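Local coordinates for protein peptidoglycan synthase activator LpoP (Pseudomonas aeruginosa, PDB 6W5Q) that probably activates a peptidoglycan synthase as a lipoprotein of the cell envelope, this chain being its globular C-terminal domain of tetratricopeptide-repeat type, at residues D64-L76 with L89-G101. Numbering follows the deposited sequence.
Sequences DAAQAEQVARRGL and LWELIAQAREKQG
Glu69 OE1 accepts two hydrogen bonds, from Arg97 on the facing helix and from Gln100 just beyond its end: Gln100 NE2 at 2.9 Å, nearly straight but coming from above the carboxylate plane, and Arg97 NH1 on the syn side. The same Arg97 NH1 also reaches Glu69 OE2 at 2.9 Å, so one nitrogen straddles both oxygens, with the guanidinium turned 80° from the carboxylate. Glu69 gets there by a stretched chain, CG anti to the backbone N (chi1 -172°), whereas Arg97 folds back at chi2 and chi3. Asp102 pairs with Arg97 NE. Arg73 NH1 also approaches Glu69 OE2, modelled too close for its geometry to be trusted; the Arg97 salt bridge, with this positive charge nearby, probably keeps Glu69 ionised. Gln100 NE2 also donates to Ala96 O at 2.8 Å, which holds the amide against Ala66. Alongside this polar cluster, Ile93 is a knob in the hole formed by Glu69, Ala72, Arg73 and Leu76; its CG1 lies 3.7 Å from Ala72 CB, and its CG2 sits over one face of the Arg73 guanidinium. Leu76 CD2 rests on the face of Trp90 in a CH-pi contact, 3.5 Å from the centroid of the six-membered ring, while Arg73 NH2 stands at the ring edge. Small side chains let the backbones close in near Ala65 and Ala96, whose CA atoms are 4.7 Å apart. The axes of 65-76 and 89-99 run antiparallel, 156° between their directions, with helix 49-61 against Leu92 and helix 103-114 against Trp90: neighbouring antiparallel helices stacked side by side, as in tetratricopeptide-repeat folds.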
loop_
_atom_site.group_PDB
_atom_site.type_symbol
_atom_site.label_atom_id
_atom_site.label_comp_id
_atom_site.label_asym_id
_atom_site.label_seq_id
_atom_site.Cartn_x
_atom_site.Cartn_y
_atom_site.Cartn_z
ATOM N N ASP A 64 -6.519 -3.635 -9.381
ATOM C CA ASP A 64 -6.537 -4.918 -8.669
ATOM C C ASP A 64 -6.869 -4.688 -7.192
ATOM O O ASP A 64 -6.028 -4.815 -6.290
ATOM C CB ASP A 64 -5.209 -5.638 -8.852
ATOM C CG ASP A 64 -4.986 -6.055 -10.287
ATOM O OD1 ASP A 64 -5.978 -6.476 -10.920
ATOM O OD2 ASP A 64 -3.841 -5.950 -10.785
ATOM N N ALA A 65 -8.151 -4.379 -6.968
ATOM C CA ALA A 65 -8.605 -3.869 -5.671
ATOM C C ALA A 65 -8.504 -4.921 -4.575
ATOM O O ALA A 65 -7.968 -4.646 -3.498
ATOM C CB ALA A 65 -10.046 -3.354 -5.784
ATOM N N ALA A 66 -9.055 -6.118 -4.812
ATOM C CA ALA A 66 -8.987 -7.170 -3.805
ATOM C C ALA A 66 -7.539 -7.482 -3.437
ATOM O O ALA A 66 -7.222 -7.677 -2.257
ATOM C CB ALA A 66 -9.712 -8.425 -4.304
ATOM N N GLN A 67 -6.644 -7.503 -4.428
ATOM C CA GLN A 67 -5.218 -7.700 -4.156
ATOM C C GLN A 67 -4.665 -6.596 -3.269
ATOM O O GLN A 67 -4.005 -6.869 -2.257
ATOM C CB GLN A 67 -4.430 -7.741 -5.466
ATOM C CG GLN A 67 -4.445 -9.073 -6.114
ATOM C CD GLN A 67 -3.682 -9.076 -7.414
ATOM O OE1 GLN A 67 -2.497 -8.710 -7.467
ATOM N NE2 GLN A 67 -4.366 -9.419 -8.483
ATOM N N ALA A 68 -4.889 -5.332 -3.668
ATOM C CA ALA A 68 -4.405 -4.179 -2.911
ATOM C C ALA A 68 -4.864 -4.226 -1.474
ATOM O O ALA A 68 -4.123 -3.841 -0.559
ATOM C CB ALA A 68 -4.911 -2.874 -3.541
ATOM N N GLU A 69 -6.110 -4.657 -1.262
ATOM C CA GLU A 69 -6.674 -4.651 0.078
ATOM C C GLU A 69 -5.869 -5.559 1.000
ATOM O O GLU A 69 -5.548 -5.182 2.135
ATOM C CB GLU A 69 -8.142 -5.084 0.000
ATOM C CG GLU A 69 -8.904 -4.945 1.297
ATOM C CD GLU A 69 -10.238 -5.680 1.261
ATOM O OE1 GLU A 69 -10.692 -6.083 0.163
ATOM O OE2 GLU A 69 -10.834 -5.860 2.338
ATOM N N GLN A 70 -5.500 -6.747 0.512
ATOM C CA GLN A 70 -4.783 -7.703 1.357
ATOM C C GLN A 70 -3.358 -7.253 1.635
ATOM O O GLN A 70 -2.842 -7.447 2.743
ATOM C CB GLN A 70 -4.794 -9.089 0.710
ATOM C CG GLN A 70 -6.183 -9.584 0.450
ATOM C CD GLN A 70 -7.020 -9.682 1.718
ATOM O OE1 GLN A 70 -8.229 -9.470 1.665
ATOM N NE2 GLN A 70 -6.406 -10.067 2.836
ATOM N N VAL A 71 -2.705 -6.648 0.649
ATOM C CA VAL A 71 -1.376 -6.089 0.888
ATOM C C VAL A 71 -1.453 -4.980 1.922
ATOM O O VAL A 71 -0.658 -4.938 2.869
ATOM C CB VAL A 71 -0.759 -5.577 -0.422
ATOM C CG1 VAL A 71 0.599 -4.905 -0.147
ATOM C CG2 VAL A 71 -0.653 -6.714 -1.420
ATOM N N ALA A 72 -2.416 -4.069 1.760
ATOM C CA ALA A 72 -2.563 -2.975 2.718
ATOM C C ALA A 72 -2.932 -3.496 4.103
ATOM O O ALA A 72 -2.465 -2.967 5.126
ATOM C CB ALA A 72 -3.611 -1.979 2.223
ATOM N N ARG A 73 -3.775 -4.536 4.156
ATOM C CA ARG A 73 -4.151 -5.109 5.444
ATOM C C ARG A 73 -2.966 -5.796 6.088
ATOM O O ARG A 73 -2.848 -5.825 7.317
ATOM C CB ARG A 73 -5.321 -6.083 5.279
ATOM C CG ARG A 73 -6.673 -5.408 5.228
ATOM C CD ARG A 73 -7.734 -6.247 5.949
ATOM N NE ARG A 73 -8.864 -5.454 6.461
ATOM C CZ ARG A 73 -9.964 -5.217 5.758
ATOM N NH1 ARG A 73 -10.070 -5.708 4.536
ATOM N NH2 ARG A 73 -10.948 -4.494 6.258
ATOM N N ARG A 74 -2.064 -6.331 5.270
ATOM C CA ARG A 74 -0.840 -6.892 5.817
ATOM C C ARG A 74 0.086 -5.782 6.316
ATOM O O ARG A 74 0.608 -5.858 7.430
ATOM C CB ARG A 74 -0.151 -7.782 4.770
ATOM C CG ARG A 74 0.974 -8.617 5.353
ATOM C CD ARG A 74 1.265 -9.860 4.527
ATOM N NE ARG A 74 1.773 -9.542 3.201
ATOM C CZ ARG A 74 3.057 -9.338 2.925
ATOM N NH1 ARG A 74 3.979 -9.401 3.890
ATOM N NH2 ARG A 74 3.422 -9.061 1.684
ATOM N N GLY A 75 0.307 -4.744 5.508
ATOM C CA GLY A 75 1.110 -3.617 5.978
ATOM C C GLY A 75 0.635 -3.086 7.316
ATOM O O GLY A 75 1.439 -2.799 8.209
ATOM N N LEU A 76 -0.684 -3.002 7.487
ATOM C CA LEU A 76 -1.274 -2.524 8.734
ATOM C C LEU A 76 -0.793 -3.329 9.937
ATOM O O LEU A 76 -0.440 -2.759 10.970
ATOM C CB LEU A 76 -2.794 -2.591 8.612
ATOM C CG LEU A 76 -3.729 -1.699 9.400
ATOM C CD1 LEU A 76 -3.264 -0.262 9.426
ATOM C CD2 LEU A 76 -5.070 -1.804 8.729
ATOM N N LEU A 89 -2.965 3.575 5.334
ATOM C CA LEU A 89 -3.325 2.218 4.915
ATOM C C LEU A 89 -4.842 2.000 4.992
ATOM O O LEU A 89 -5.443 1.419 4.075
ATOM C CB LEU A 89 -2.551 1.189 5.763
ATOM C CG LEU A 89 -1.039 1.029 5.443
ATOM C CD1 LEU A 89 -0.245 0.503 6.624
ATOM C CD2 LEU A 89 -0.769 0.123 4.210
ATOM N N TRP A 90 -5.493 2.500 6.050
ATOM C CA TRP A 90 -6.942 2.338 6.126
ATOM C C TRP A 90 -7.648 3.046 4.969
ATOM O O TRP A 90 -8.592 2.497 4.388
ATOM C CB TRP A 90 -7.473 2.840 7.466
ATOM C CG TRP A 90 -7.364 1.835 8.569
ATOM C CD1 TRP A 90 -6.689 1.985 9.748
ATOM C CD2 TRP A 90 -7.960 0.521 8.613
ATOM N NE1 TRP A 90 -6.825 0.851 10.518
ATOM C CE2 TRP A 90 -7.603 -0.058 9.849
ATOM C CE3 TRP A 90 -8.763 -0.214 7.730
ATOM C CZ2 TRP A 90 -8.008 -1.340 10.221
ATOM C CZ3 TRP A 90 -9.164 -1.497 8.105
ATOM C CH2 TRP A 90 -8.780 -2.045 9.337
ATOM N N GLU A 91 -7.199 4.259 4.615
ATOM C CA GLU A 91 -7.779 4.948 3.463
ATOM C C GLU A 91 -7.614 4.124 2.190
ATOM O O GLU A 91 -8.543 4.021 1.386
ATOM C CB GLU A 91 -7.151 6.334 3.284
ATOM C CG GLU A 91 -7.600 7.020 1.995
ATOM C CD GLU A 91 -9.131 7.210 1.915
ATOM O OE1 GLU A 91 -9.791 7.315 2.979
ATOM O OE2 GLU A 91 -9.683 7.257 0.782
ATOM N N LEU A 92 -6.441 3.512 2.002
ATOM C CA LEU A 92 -6.256 2.587 0.889
ATOM C C LEU A 92 -7.240 1.427 0.959
ATOM O O LEU A 92 -7.774 0.988 -0.064
ATOM C CB LEU A 92 -4.825 2.046 0.887
ATOM C CG LEU A 92 -3.802 2.724 -0.022
ATOM C CD1 LEU A 92 -3.731 4.229 0.250
ATOM C CD2 LEU A 92 -2.421 2.047 0.130
ATOM N N ILE A 93 -7.469 0.893 2.156
ATOM C CA ILE A 93 -8.395 -0.230 2.293
ATOM C C ILE A 93 -9.820 0.209 1.958
ATOM O O ILE A 93 -10.563 -0.516 1.288
ATOM C CB ILE A 93 -8.285 -0.820 3.712
ATOM C CG1 ILE A 93 -6.915 -1.474 3.898
ATOM C CG2 ILE A 93 -9.438 -1.789 4.003
ATOM C CD1 ILE A 93 -6.597 -1.846 5.316
ATOM N N ALA A 94 -10.213 1.404 2.418
ATOM C CA ALA A 94 -11.509 1.974 2.070
ATOM C C ALA A 94 -11.670 2.071 0.561
ATOM O O ALA A 94 -12.719 1.726 0.005
ATOM C CB ALA A 94 -11.661 3.361 2.702
ATOM N N GLN A 95 -10.632 2.555 -0.118
ATOM C CA GLN A 95 -10.724 2.741 -1.560
ATOM C C GLN A 95 -10.793 1.413 -2.276
ATOM O O GLN A 95 -11.482 1.294 -3.294
ATOM C CB GLN A 95 -9.539 3.559 -2.051
ATOM C CG GLN A 95 -9.488 4.928 -1.445
ATOM C CD GLN A 95 -8.435 5.769 -2.082
ATOM O OE1 GLN A 95 -8.127 6.870 -1.607
ATOM N NE2 GLN A 95 -7.852 5.262 -3.169
ATOM N N ALA A 96 -10.112 0.401 -1.738
ATOM C CA ALA A 96 -10.185 -0.939 -2.312
ATOM C C ALA A 96 -11.557 -1.582 -2.083
ATOM O O ALA A 96 -12.046 -2.323 -2.944
ATOM C CB ALA A 96 -9.071 -1.807 -1.723
ATOM N N ARG A 97 -12.183 -1.349 -0.917
ATOM C CA ARG A 97 -13.540 -1.868 -0.715
ATOM C C ARG A 97 -14.515 -1.204 -1.669
ATOM O O ARG A 97 -15.359 -1.878 -2.271
ATOM C CB ARG A 97 -14.011 -1.652 0.728
ATOM C CG ARG A 97 -13.119 -2.286 1.787
ATOM C CD ARG A 97 -13.010 -3.770 1.580
ATOM N NE ARG A 97 -14.285 -4.377 1.238
ATOM C CZ ARG A 97 -14.440 -5.671 0.986
ATOM N NH1 ARG A 97 -13.397 -6.481 1.036
ATOM N NH2 ARG A 97 -15.638 -6.155 0.685
ATOM N N GLU A 98 -14.416 0.125 -1.796
ATOM C CA GLU A 98 -15.255 0.895 -2.714
ATOM C C GLU A 98 -15.224 0.325 -4.128
ATOM O O GLU A 98 -16.266 0.155 -4.771
ATOM C CB GLU A 98 -14.782 2.355 -2.738
ATOM C CG GLU A 98 -15.326 3.202 -1.627
ATOM C CD GLU A 98 -14.817 4.636 -1.652
ATOM O OE1 GLU A 98 -13.686 4.883 -2.141
ATOM O OE2 GLU A 98 -15.555 5.518 -1.166
ATOM N N LYS A 99 -14.022 0.058 -4.644
ATOM C CA LYS A 99 -13.907 -0.393 -6.019
ATOM C C LYS A 99 -14.407 -1.815 -6.177
ATOM O O LYS A 99 -14.677 -2.240 -7.305
ATOM C CB LYS A 99 -12.456 -0.260 -6.494
ATOM C CG LYS A 99 -11.982 1.190 -6.515
ATOM C CD LYS A 99 -10.622 1.324 -7.154
ATOM C CE LYS A 99 -10.215 2.778 -7.302
ATOM N NZ LYS A 99 -9.006 2.883 -8.173
ATOM N N GLN A 100 -14.556 -2.545 -5.070
ATOM C CA GLN A 100 -15.177 -3.863 -5.069
ATOM C C GLN A 100 -16.690 -3.789 -4.891
ATOM O O GLN A 100 -17.343 -4.832 -4.759
ATOM C CB GLN A 100 -14.553 -4.729 -3.975
ATOM C CG GLN A 100 -13.112 -5.133 -4.290
ATOM C CD GLN A 100 -12.400 -5.787 -3.124
ATOM O OE1 GLN A 100 -12.491 -7.000 -2.924
ATOM N NE2 GLN A 100 -11.669 -4.984 -2.356
ATOM N N GLY A 101 -17.258 -2.583 -4.896
ATOM C CA GLY A 101 -18.683 -2.414 -4.704
ATOM C C GLY A 101 -19.133 -2.440 -3.260
ATOM O O GLY A 101 -20.313 -2.682 -2.996
#